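Local coordinates for ESAT-6/WXG100 secretion system protein (Streptococcus gallolyticus, PDB 7JQE) that forms the extracellular part of EsaA, a membrane subunit of the bacterial type VIIb secretion system, and probably takes part in exporting toxins, at residues V167-I180 and L455-K469. Sequence-based numbering, arbitrary orientation.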
loop_
_atom_site.group_PDB
_atom_site.type_symbol
_atom_site.label_atom_id
_atom_site.label_comp_id
_atom_site.label_asym_id
_atom_site.label_seq_id
_atom_site.Cartn_x
_atom_site.Cartn_y
_atom_site.Cartn_z
ATOM N N VAL A 167 -37.313 -29.388 -6.565
ATOM C CA VAL A 167 -36.114 -28.986 -5.841
ATOM C C VAL A 167 -35.599 -27.694 -6.460
ATOM O O VAL A 167 -35.326 -27.641 -7.666
ATOM C CB VAL A 167 -35.037 -30.081 -5.876
ATOM C CG1 VAL A 167 -33.756 -29.582 -5.243
ATOM C CG2 VAL A 167 -35.529 -31.324 -5.163
ATOM N N THR A 168 -35.470 -26.656 -5.640
ATOM C CA THR A 168 -34.935 -25.387 -6.109
ATOM C C THR A 168 -33.412 -25.406 -6.063
ATOM O O THR A 168 -32.800 -26.110 -5.255
ATOM C CB THR A 168 -35.460 -24.228 -5.263
ATOM O OG1 THR A 168 -34.871 -24.287 -3.958
ATOM C CG2 THR A 168 -36.974 -24.308 -5.130
ATOM N N ASP A 169 -32.800 -24.617 -6.947
ATOM C CA ASP A 169 -31.345 -24.544 -6.962
ATOM C C ASP A 169 -30.809 -23.970 -5.660
ATOM O O ASP A 169 -29.685 -24.292 -5.256
ATOM C CB ASP A 169 -30.875 -23.717 -8.156
ATOM C CG ASP A 169 -31.322 -24.308 -9.480
ATOM O OD1 ASP A 169 -32.547 -24.447 -9.689
ATOM O OD2 ASP A 169 -30.451 -24.637 -10.312
ATOM N N ASP A 170 -31.600 -23.134 -4.982
ATOM C CA ASP A 170 -31.159 -22.578 -3.706
ATOM C C ASP A 170 -31.012 -23.665 -2.651
ATOM O O ASP A 170 -30.027 -23.683 -1.903
ATOM C CB ASP A 170 -32.133 -21.498 -3.233
ATOM C CG ASP A 170 -31.951 -20.182 -3.969
ATOM O OD1 ASP A 170 -30.830 -19.922 -4.460
ATOM O OD2 ASP A 170 -32.927 -19.405 -4.054
ATOM N N SER A 171 -31.983 -24.581 -2.577
ATOM C CA SER A 171 -31.889 -25.673 -1.615
ATOM C C SER A 171 -30.634 -26.502 -1.852
ATOM O O SER A 171 -29.928 -26.858 -0.901
ATOM C CB SER A 171 -33.140 -26.544 -1.692
ATOM O OG SER A 171 -34.304 -25.769 -1.463
ATOM N N VAL A 172 -30.331 -26.805 -3.115
ATOM C CA VAL A 172 -29.117 -27.554 -3.424
ATOM C C VAL A 172 -27.883 -26.759 -3.016
ATOM O O VAL A 172 -26.904 -27.318 -2.506
ATOM C CB VAL A 172 -29.083 -27.925 -4.919
ATOM C CG1 VAL A 172 -27.805 -28.675 -5.252
ATOM C CG2 VAL A 172 -30.308 -28.754 -5.289
ATOM N N LYS A 173 -27.909 -25.441 -3.234
ATOM C CA LYS A 173 -26.767 -24.618 -2.854
ATOM C C LYS A 173 -26.526 -24.685 -1.350
ATOM O O LYS A 173 -25.379 -24.802 -0.901
ATOM C CB LYS A 173 -26.980 -23.175 -3.311
ATOM C CG LYS A 173 -25.740 -22.304 -3.228
ATOM C CD LYS A 173 -25.974 -20.940 -3.867
ATOM C CE LYS A 173 -24.671 -20.150 -3.994
ATOM N NZ LYS A 173 -24.892 -18.807 -4.600
ATOM N N SER A 174 -27.599 -24.628 -0.556
ATOM C CA SER A 174 -27.454 -24.768 0.890
ATOM C C SER A 174 -26.918 -26.147 1.257
ATOM O O SER A 174 -26.097 -26.281 2.173
ATOM C CB SER A 174 -28.792 -24.514 1.579
ATOM O OG SER A 174 -29.402 -23.330 1.096
ATOM N N ALA A 175 -27.372 -27.187 0.553
ATOM C CA ALA A 175 -26.886 -28.532 0.846
ATOM C C ALA A 175 -25.410 -28.669 0.493
ATOM O O ALA A 175 -24.646 -29.298 1.235
ATOM C CB ALA A 175 -27.723 -29.576 0.102
ATOM N N LEU A 176 -24.988 -28.090 -0.632
ATOM C CA LEU A 176 -23.571 -28.131 -0.981
ATOM C C LEU A 176 -22.740 -27.334 0.017
ATOM O O LEU A 176 -21.651 -27.765 0.411
ATOM C CB LEU A 176 -23.364 -27.607 -2.401
ATOM C CG LEU A 176 -21.941 -27.688 -2.953
ATOM C CD1 LEU A 176 -21.469 -29.138 -3.031
ATOM C CD2 LEU A 176 -21.848 -27.002 -4.312
ATOM N N ALA A 177 -23.245 -26.173 0.446
ATOM C CA ALA A 177 -22.547 -25.395 1.465
ATOM C C ALA A 177 -22.362 -26.204 2.744
ATOM O O ALA A 177 -21.299 -26.146 3.375
ATOM C CB ALA A 177 -23.308 -24.100 1.751
ATOM N N ASN A 178 -23.381 -26.975 3.141
ATOM C CA ASN A 178 -23.268 -27.769 4.362
ATOM C C ASN A 178 -22.123 -28.767 4.277
ATOM O O ASN A 178 -21.560 -29.155 5.307
ATOM C CB ASN A 178 -24.580 -28.498 4.646
ATOM C CG ASN A 178 -25.655 -27.573 5.177
ATOM O OD1 ASN A 178 -25.359 -26.577 5.833
ATOM N ND2 ASN A 178 -26.911 -27.896 4.893
ATOM N N GLN A 179 -21.763 -29.194 3.067
ATOM C CA GLN A 179 -20.670 -30.143 2.907
ATOM C C GLN A 179 -19.303 -29.496 3.084
ATOM O O GLN A 179 -18.323 -30.207 3.323
ATOM C CB GLN A 179 -20.751 -30.811 1.532
ATOM C CG GLN A 179 -22.101 -31.448 1.227
ATOM C CD GLN A 179 -22.403 -32.637 2.119
ATOM O OE1 GLN A 179 -21.764 -33.685 2.015
ATOM N NE2 GLN A 179 -23.375 -32.475 3.010
ATOM N N ILE A 180 -19.208 -28.171 2.952
ATOM C CA ILE A 180 -17.948 -27.463 3.169
ATOM C C ILE A 180 -18.177 -26.357 4.192
ATOM O O ILE A 180 -17.720 -25.221 4.015
ATOM C CB ILE A 180 -17.377 -26.904 1.852
ATOM C CG1 ILE A 180 -18.451 -26.144 1.074
ATOM C CG2 ILE A 180 -16.788 -28.019 1.006
ATOM C CD1 ILE A 180 -17.907 -25.404 -0.129
ATOM N N LEU A 455 -13.841 -18.322 0.358
ATOM C CA LEU A 455 -14.960 -18.681 -0.503
ATOM C C LEU A 455 -16.243 -18.366 0.252
ATOM O O LEU A 455 -16.460 -18.881 1.354
ATOM C CB LEU A 455 -14.914 -20.155 -0.904
ATOM C CG LEU A 455 -16.126 -20.612 -1.726
ATOM C CD1 LEU A 455 -16.184 -19.856 -3.046
ATOM C CD2 LEU A 455 -16.130 -22.125 -1.955
ATOM N N THR A 456 -17.072 -17.502 -0.319
ATOM C CA THR A 456 -18.324 -17.118 0.310
ATOM C C THR A 456 -19.454 -18.022 -0.174
ATOM O O THR A 456 -19.374 -18.645 -1.236
ATOM C CB THR A 456 -18.666 -15.663 0.001
ATOM O OG1 THR A 456 -18.783 -15.501 -1.418
ATOM C CG2 THR A 456 -17.573 -14.713 0.535
ATOM N N PHE A 457 -20.519 -18.090 0.627
ATOM C CA PHE A 457 -21.695 -18.845 0.223
ATOM C C PHE A 457 -22.149 -18.457 -1.179
ATOM O O PHE A 457 -22.520 -19.321 -1.981
ATOM C CB PHE A 457 -22.827 -18.626 1.225
ATOM C CG PHE A 457 -24.068 -19.407 0.908
ATOM C CD1 PHE A 457 -24.192 -20.724 1.316
ATOM C CD2 PHE A 457 -25.108 -18.828 0.198
ATOM C CE1 PHE A 457 -25.332 -21.451 1.022
ATOM C CE2 PHE A 457 -26.254 -19.548 -0.097
ATOM C CZ PHE A 457 -26.365 -20.863 0.313
ATOM N N ASP A 458 -22.117 -17.161 -1.494
ATOM C CA ASP A 458 -22.670 -16.700 -2.764
ATOM C C ASP A 458 -21.768 -17.063 -3.933
ATOM O O ASP A 458 -22.254 -17.443 -5.004
ATOM C CB ASP A 458 -22.899 -15.191 -2.724
ATOM C CG ASP A 458 -23.928 -14.787 -1.694
ATOM O OD1 ASP A 458 -24.924 -15.525 -1.526
ATOM O OD2 ASP A 458 -23.738 -13.734 -1.049
ATOM N N ASN A 459 -20.454 -16.942 -3.755
ATOM C CA ASN A 459 -19.532 -17.209 -4.850
ATOM C C ASN A 459 -19.416 -18.689 -5.189
ATOM O O ASN A 459 -18.675 -19.033 -6.116
ATOM C CB ASN A 459 -18.153 -16.640 -4.523
ATOM C CG ASN A 459 -18.167 -15.132 -4.400
ATOM O OD1 ASN A 459 -17.393 -14.552 -3.641
ATOM N ND2 ASN A 459 -19.063 -14.487 -5.141
ATOM N N ILE A 460 -20.115 -19.568 -4.468
ATOM C CA ILE A 460 -20.174 -20.971 -4.863
ATOM C C ILE A 460 -20.726 -21.049 -6.279
ATOM O O ILE A 460 -21.852 -20.614 -6.546
ATOM C CB ILE A 460 -21.026 -21.774 -3.876
ATOM C CG1 ILE A 460 -20.416 -21.718 -2.473
ATOM C CG2 ILE A 460 -21.170 -23.212 -4.340
ATOM C CD1 ILE A 460 -21.093 -22.641 -1.483
ATOM N N ASP A 461 -19.933 -21.600 -7.195
ATOM C CA ASP A 461 -20.261 -21.513 -8.612
ATOM C C ASP A 461 -21.599 -22.182 -8.910
ATOM O O ASP A 461 -21.962 -23.196 -8.310
ATOM C CB ASP A 461 -19.157 -22.154 -9.451
ATOM C CG ASP A 461 -19.164 -21.670 -10.887
ATOM O OD1 ASP A 461 -18.495 -20.655 -11.174
ATOM O OD2 ASP A 461 -19.840 -22.298 -11.729
ATOM N N GLY A 462 -22.336 -21.602 -9.861
ATOM C CA GLY A 462 -23.619 -22.163 -10.239
ATOM C C GLY A 462 -23.509 -23.519 -10.908
ATOM O O GLY A 462 -24.393 -24.365 -10.749
ATOM N N LEU A 463 -22.431 -23.747 -11.662
ATOM C CA LEU A 463 -22.258 -25.037 -12.324
ATOM C C LEU A 463 -22.071 -26.154 -11.307
ATOM O O LEU A 463 -22.567 -27.269 -11.502
ATOM C CB LEU A 463 -21.072 -24.973 -13.287
ATOM C CG LEU A 463 -20.743 -26.241 -14.081
ATOM C CD1 LEU A 463 -21.955 -26.735 -14.862
ATOM C CD2 LEU A 463 -19.564 -25.997 -15.012
ATOM N N ASP A 464 -21.353 -25.875 -10.215
ATOM C CA ASP A 464 -21.193 -26.875 -9.165
ATOM C C ASP A 464 -22.532 -27.224 -8.532
ATOM O O ASP A 464 -22.807 -28.398 -8.253
ATOM C CB ASP A 464 -20.211 -26.377 -8.104
ATOM C CG ASP A 464 -18.760 -26.515 -8.536
ATOM O OD1 ASP A 464 -18.505 -27.114 -9.604
ATOM O OD2 ASP A 464 -17.871 -26.022 -7.807
ATOM N N VAL A 465 -23.375 -26.217 -8.294
ATOM C CA VAL A 465 -24.706 -26.480 -7.753
ATOM C C VAL A 465 -25.521 -27.316 -8.732
ATOM O O VAL A 465 -26.261 -28.222 -8.333
ATOM C CB VAL A 465 -25.418 -25.159 -7.406
ATOM C CG1 VAL A 465 -26.890 -25.414 -7.102
ATOM C CG2 VAL A 465 -24.733 -24.481 -6.227
ATOM N N THR A 466 -25.400 -27.024 -10.028
ATOM C CA THR A 466 -26.123 -27.800 -11.031
ATOM C C THR A 466 -25.674 -29.256 -11.022
ATOM O O THR A 466 -26.501 -30.174 -10.978
ATOM C CB THR A 466 -25.923 -27.188 -12.418
ATOM O OG1 THR A 466 -26.776 -26.046 -12.568
ATOM C CG2 THR A 466 -26.242 -28.211 -13.500
ATOM N N ASN A 467 -24.359 -29.486 -11.064
ATOM C CA ASN A 467 -23.846 -30.853 -11.088
ATOM C C ASN A 467 -24.148 -31.585 -9.786
ATOM O O ASN A 467 -24.398 -32.797 -9.794
ATOM C CB ASN A 467 -22.344 -30.842 -11.371
ATOM C CG ASN A 467 -22.030 -30.500 -12.815
ATOM O OD1 ASN A 467 -22.878 -30.641 -13.698
ATOM N ND2 ASN A 467 -20.805 -30.058 -13.064
ATOM N N PHE A 468 -24.129 -30.870 -8.658
ATOM C CA PHE A 468 -24.518 -31.481 -7.390
ATOM C C PHE A 468 -25.991 -31.866 -7.408
ATOM O O PHE A 468 -26.364 -32.964 -6.978
ATOM C CB PHE A 468 -24.224 -30.519 -6.239
ATOM C CG PHE A 468 -24.214 -31.164 -4.880
ATOM C CD1 PHE A 468 -23.229 -32.075 -4.536
ATOM C CD2 PHE A 468 -25.166 -30.827 -3.931
ATOM C CE1 PHE A 468 -23.207 -32.656 -3.278
ATOM C CE2 PHE A 468 -25.147 -31.403 -2.676
ATOM C CZ PHE A 468 -24.165 -32.320 -2.350
ATOM N N LYS A 469 -26.842 -30.968 -7.907
ATOM C CA LYS A 469 -28.254 -31.285 -8.069
ATOM C C LYS A 469 -28.437 -32.507 -8.962
ATOM O O LYS A 469 -29.278 -33.370 -8.683
ATOM C CB LYS A 469 -28.986 -30.071 -8.646
ATOM C CG LYS A 469 -30.498 -30.195 -8.714
ATOM C CD LYS A 469 -31.111 -29.059 -9.521
ATOM C CE LYS A 469 -32.631 -29.093 -9.457
ATOM N NZ LYS A 469 -33.252 -28.005 -10.261
#
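V465 and F468, near the start of helix 462-491, plug into helix 169-179 as knobs into holes, in a near-perpendicular helix crossing that joins distant parts of the sequence; the axes of residues 169-179 and 462-469 pass 9.2 Å apart at 94°. V465 sits among D169, V172, K173 and L176; F468, one turn on, fits between V172, A175, L176 and Q179. L176 CD1 stands over the centre of the F468 ring in a CH-pi contact, 3.8 Å from the centroid, while V172 CG1 meets the ring edge. L176 CD2 packs on I460 CG2. Y134 of helix 102-135 also meets the F468 ring, and Q179 of the second subunit packs against F468, placing the crossing near the dimer interface.

K173 leaves its helix with CG anti to the backbone N (chi1 -168°) and reaches, fully extended, toward the turn 457-460. Its CB and CG rest on V465 CG2, CG also reaching F457 CZ; CD lies 4.0 Å from F457 CE2, and CE passes the carbonyl oxygen of F457. NZ then donates to D458 O (3.0 Å), bent to a C=O...N angle of 112° and tilted from the carbonyl plane. F457 turns its ring edge to A177, with CE1 3.4 Å from A177 CB. At the opposite end of helix 169-179, K469 NZ makes a long salt bridge to D169 OD1 (3.7 Å) and a weak hydrogen bond to V167 O (3.3 Å).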